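Dockerin type 1 (Clostridium thermocellum, PDB 4DH2) is the calcium-binding dockerin module of a larger, probably glycoside-hydrolysing cellulosomal protein, and binds a type I cohesin. Local coordinates at residues D20-I28 and I52-K61. Sequence-based numbering, arbitrary orientation.
Sequences DYVLMKRYI and INDIDCNYLK. With CA (calcium ion), chain H; CA (calcium ion), chain I; SO4 (sulfate ion), chain J; SO4 (sulfate ion), chain K.
Ile52 turns CG2 to both Met24 SD and Tyr27 CE2, opening the antiparallel pairing (165°) of helices 20-28 and 54-61, the two F-hand-like helices of the dockerin's duplicated calcium-loop-helix fold. Tyr27 crosses Ile52 at about a right angle and also stacks on Phe35. Asn53 and Asp56 form a capping box: Asn53 OD1 accepts from Ile55 N, while Asn53 N donates to the anti lone pair of Asp56 OD2 (2.9 Å). Ile28 pushes CD1 against Asn53 O, and its CG2 lies beside the carboxylate of Asp54. Asp56 chelates the second-loop calcium ion through both oxygens, together with Asp45, Asn47, Asp49, Val51 O and water 2; on the other helix Asp20 chelates the first-loop calcium, likewise through both oxygens. The CB of Asp56 meets Met24 CE, 3.7 Å away, since bends at chi2 and chi3 bring that methyl near both Asp56 CB and Leu60 CD1. Cys57 is a knob among Tyr21, Met24, Lys25 and Ile28, with SG 3.4 Å from Lys25 CG and oblique to the Tyr21 ring. Leu60 slides past Tyr21, setting CD2 3.7 Å from Tyr21 CA. Lys61 and Lys25 both send NZ to the cohesin chain, forming salt bridges with its Asp79 and with its Asp94 and Asp96, respectively. Bent at chi3 (-78°), the Lys61 chain brings CE to 3.0 Å from Tyr21 OH.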
loop_
_atom_site.group_PDB
_atom_site.type_symbol
_atom_site.label_atom_id
_atom_site.label_comp_id
_atom_site.label_asym_id
_atom_site.label_seq_id
_atom_site.Cartn_x
_atom_site.Cartn_y
_atom_site.Cartn_z
ATOM N N ASP B 20 4.501 10.611 7.524
ATOM C CA ASP B 20 4.109 11.974 7.210
ATOM C C ASP B 20 2.608 12.083 7.013
ATOM O O ASP B 20 1.990 13.088 7.356
ATOM C CB ASP B 20 4.822 12.432 5.962
ATOM C CG ASP B 20 6.327 12.349 6.127
ATOM O OD1 ASP B 20 6.890 13.149 6.890
ATOM O OD2 ASP B 20 6.904 11.428 5.531
ATOM N N TYR B 21 2.020 11.047 6.435
ATOM C CA TYR B 21 0.569 11.010 6.248
ATOM C C TYR B 21 -0.183 10.980 7.582
ATOM O O TYR B 21 -1.150 11.737 7.806
ATOM C CB TYR B 21 0.209 9.764 5.430
ATOM C CG TYR B 21 -1.238 9.645 5.005
ATOM C CD1 TYR B 21 -1.855 10.646 4.276
ATOM C CD2 TYR B 21 -1.964 8.497 5.296
ATOM C CE1 TYR B 21 -3.165 10.533 3.886
ATOM C CE2 TYR B 21 -3.288 8.375 4.901
ATOM C CZ TYR B 21 -3.870 9.407 4.195
ATOM O OH TYR B 21 -5.178 9.314 3.786
ATOM N N VAL B 22 0.239 10.096 8.474
ATOM C CA VAL B 22 -0.375 10.005 9.793
ATOM C C VAL B 22 -0.203 11.313 10.558
ATOM O O VAL B 22 -1.176 11.827 11.167
ATOM C CB VAL B 22 0.250 8.849 10.591
ATOM C CG1 VAL B 22 -0.272 8.837 11.998
ATOM C CG2 VAL B 22 -0.073 7.492 9.888
ATOM N N LEU B 23 1.002 11.897 10.500
ATOM C CA LEU B 23 1.241 13.181 11.153
ATOM C C LEU B 23 0.365 14.309 10.580
ATOM O O LEU B 23 -0.191 15.130 11.339
ATOM C CB LEU B 23 2.717 13.568 11.089
ATOM C CG LEU B 23 3.653 12.771 12.011
ATOM C CD1 LEU B 23 5.092 13.089 11.655
ATOM C CD2 LEU B 23 3.406 13.043 13.480
ATOM N N MET B 24 0.229 14.366 9.266
ATOM C CA MET B 24 -0.629 15.355 8.638
ATOM C C MET B 24 -2.073 15.220 9.151
ATOM O O MET B 24 -2.721 16.211 9.518
ATOM C CB MET B 24 -0.604 15.163 7.125
ATOM C CG MET B 24 -1.612 16.002 6.393
ATOM S SD MET B 24 -1.161 17.734 6.350
ATOM C CE MET B 24 -0.082 17.613 4.915
ATOM N N LYS B 25 -2.586 13.992 9.139
ATOM C CA LYS B 25 -3.933 13.725 9.656
ATOM C C LYS B 25 -4.091 14.171 11.090
ATOM O O LYS B 25 -5.108 14.831 11.444
ATOM C CB LYS B 25 -4.299 12.241 9.519
ATOM C CG LYS B 25 -4.829 11.859 8.141
ATOM C CD LYS B 25 -5.538 10.501 8.201
ATOM C CE LYS B 25 -5.995 9.950 6.825
ATOM N NZ LYS B 25 -6.528 8.495 6.878
ATOM N N ARG B 26 -3.137 13.810 11.944
ATOM C CA ARG B 26 -3.223 14.207 13.353
ATOM C C ARG B 26 -3.109 15.693 13.513
ATOM O O ARG B 26 -3.744 16.280 14.366
ATOM C CB ARG B 26 -2.123 13.517 14.162
ATOM C CG ARG B 26 -2.394 12.029 14.251
ATOM C CD ARG B 26 -1.292 11.290 15.038
ATOM N NE ARG B 26 -1.591 9.873 14.974
ATOM C CZ ARG B 26 -0.814 8.912 15.456
ATOM N NH1 ARG B 26 0.299 9.237 16.087
ATOM N NH2 ARG B 26 -1.169 7.646 15.311
ATOM N N TYR B 27 -2.293 16.314 12.680
ATOM C CA TYR B 27 -2.132 17.746 12.767
ATOM C C TYR B 27 -3.429 18.474 12.398
ATOM O O TYR B 27 -3.838 19.387 13.121
ATOM C CB TYR B 27 -0.973 18.169 11.876
ATOM C CG TYR B 27 -0.786 19.653 11.697
ATOM C CD1 TYR B 27 0.236 20.325 12.361
ATOM C CD2 TYR B 27 -1.561 20.357 10.794
ATOM C CE1 TYR B 27 0.448 21.673 12.171
ATOM C CE2 TYR B 27 -1.375 21.715 10.610
ATOM C CZ TYR B 27 -0.364 22.375 11.297
ATOM O OH TYR B 27 -0.145 23.734 11.094
ATOM N N ILE B 28 -4.074 18.058 11.318
ATOM C CA ILE B 28 -5.327 18.713 10.897
ATOM C C ILE B 28 -6.422 18.461 11.925
ATOM O O ILE B 28 -7.277 19.319 12.144
ATOM C CB ILE B 28 -5.741 18.294 9.489
ATOM C CG1 ILE B 28 -4.703 18.790 8.480
ATOM C CG2 ILE B 28 -7.119 18.867 9.126
ATOM C CD1 ILE B 28 -4.792 18.050 7.180
ATOM N N ILE B 52 -2.795 24.866 4.971
ATOM C CA ILE B 52 -2.617 23.436 5.268
ATOM C C ILE B 52 -3.967 22.898 5.687
ATOM O O ILE B 52 -4.563 23.355 6.673
ATOM C CB ILE B 52 -1.642 23.161 6.417
ATOM C CG1 ILE B 52 -0.289 23.823 6.175
ATOM C CG2 ILE B 52 -1.445 21.645 6.565
ATOM C CD1 ILE B 52 0.680 23.674 7.373
ATOM N N ASN B 53 -4.471 21.926 4.938
ATOM C CA ASN B 53 -5.755 21.337 5.282
ATOM C C ASN B 53 -5.945 19.993 4.580
ATOM O O ASN B 53 -4.974 19.414 4.121
ATOM C CB ASN B 53 -6.897 22.298 4.986
ATOM C CG ASN B 53 -7.041 22.627 3.533
ATOM O OD1 ASN B 53 -6.450 21.997 2.642
ATOM N ND2 ASN B 53 -7.846 23.651 3.268
ATOM N N ASP B 54 -7.182 19.508 4.535
ATOM C CA ASP B 54 -7.404 18.152 4.072
ATOM C C ASP B 54 -7.041 17.987 2.582
ATOM O O ASP B 54 -6.774 16.873 2.112
ATOM C CB ASP B 54 -8.822 17.683 4.460
ATOM C CG ASP B 54 -8.908 17.282 5.972
ATOM O OD1 ASP B 54 -8.047 16.480 6.437
ATOM O OD2 ASP B 54 -9.795 17.787 6.711
ATOM N N ILE B 55 -6.991 19.078 1.829
ATOM C CA ILE B 55 -6.525 18.984 0.452
ATOM C C ILE B 55 -5.073 18.502 0.390
ATOM O O ILE B 55 -4.700 17.690 -0.457
ATOM C CB ILE B 55 -6.652 20.330 -0.256
ATOM C CG1 ILE B 55 -8.133 20.704 -0.359
ATOM C CG2 ILE B 55 -5.991 20.263 -1.644
ATOM C CD1 ILE B 55 -8.374 22.162 -0.772
ATOM N N ASP B 56 -4.255 19.008 1.304
ATOM C CA ASP B 56 -2.876 18.574 1.396
ATOM C C ASP B 56 -2.785 17.129 1.816
ATOM O O ASP B 56 -1.986 16.369 1.262
ATOM C CB ASP B 56 -2.131 19.441 2.394
ATOM C CG ASP B 56 -2.132 20.872 1.967
ATOM O OD1 ASP B 56 -1.476 21.164 0.963
ATOM O OD2 ASP B 56 -2.846 21.687 2.582
ATOM N N CYS B 57 -3.619 16.747 2.781
ATOM C CA CYS B 57 -3.663 15.344 3.199
ATOM C C CYS B 57 -4.012 14.447 2.019
ATOM O O CYS B 57 -3.414 13.388 1.821
ATOM C CB CYS B 57 -4.704 15.154 4.283
ATOM S SG CYS B 57 -4.300 13.791 5.374
ATOM N N ASN B 58 -5.003 14.862 1.232
ATOM C CA ASN B 58 -5.379 14.085 0.052
ATOM C C ASN B 58 -4.260 13.990 -0.973
ATOM O O ASN B 58 -4.089 12.953 -1.628
ATOM C CB ASN B 58 -6.621 14.671 -0.594
ATOM C CG ASN B 58 -7.235 13.716 -1.594
ATOM O OD1 ASN B 58 -7.763 12.674 -1.217
ATOM N ND2 ASN B 58 -7.128 14.041 -2.864
ATOM N N TYR B 59 -3.464 15.051 -1.125
ATOM C CA TYR B 59 -2.334 14.992 -2.036
ATOM C C TYR B 59 -1.331 13.999 -1.517
ATOM O O TYR B 59 -0.734 13.259 -2.297
ATOM C CB TYR B 59 -1.645 16.345 -2.244
ATOM C CG TYR B 59 -2.231 17.130 -3.373
ATOM C CD1 TYR B 59 -3.098 18.180 -3.132
ATOM C CD2 TYR B 59 -1.942 16.806 -4.686
ATOM C CE1 TYR B 59 -3.663 18.901 -4.171
ATOM C CE2 TYR B 59 -2.497 17.510 -5.733
ATOM C CZ TYR B 59 -3.344 18.561 -5.475
ATOM O OH TYR B 59 -3.889 19.253 -6.526
ATOM N N LEU B 60 -1.123 13.973 -0.206
ATOM C CA LEU B 60 -0.216 12.968 0.350
ATOM C C LEU B 60 -0.719 11.554 0.046
ATOM O O LEU B 60 0.078 10.681 -0.323
ATOM C CB LEU B 60 -0.022 13.103 1.859
ATOM C CG LEU B 60 1.207 13.852 2.328
ATOM C CD1 LEU B 60 1.053 15.315 1.969
ATOM C CD2 LEU B 60 1.371 13.676 3.822
ATOM N N LYS B 61 -2.031 11.333 0.198
ATOM C CA LYS B 61 -2.631 10.034 -0.088
ATOM C C LYS B 61 -2.356 9.676 -1.540
ATOM O O LYS B 61 -1.906 8.563 -1.825
ATOM C CB LYS B 61 -4.133 10.053 0.189
ATOM C CG LYS B 61 -4.885 8.781 -0.182
ATOM C CD LYS B 61 -6.416 8.906 -0.086
ATOM C CE LYS B 61 -6.906 8.805 1.357
ATOM N NZ LYS B 61 -8.357 8.409 1.511
HETATM CA CA CA H . 9.046 12.041 6.457
HETATM CA CA CA I . -2.450 23.458 0.837
HETATM S S SO4 J . -5.835 22.173 -5.796
HETATM O O1 SO4 J . -6.301 20.790 -5.834
HETATM O O2 SO4 J . -6.427 22.796 -4.612
HETATM O O3 SO4 J . -4.378 22.222 -5.765
HETATM O O4 SO4 J . -6.265 22.882 -7.003
HETATM S S SO4 K . -8.907 11.387 -5.323
HETATM O O1 SO4 K . -9.620 10.158 -4.982
HETATM O O2 SO4 K . -9.732 12.534 -4.938
HETATM O O3 SO4 K . -7.646 11.432 -4.587
HETATM O O4 SO4 K . -8.618 11.417 -6.761
HETATM O O HOH W 1 -7.441 14.919 9.443
HETATM O O HOH W 2 -4.733 23.228 0.716
HETATM O O HOH W 3 8.675 9.861 7.435
#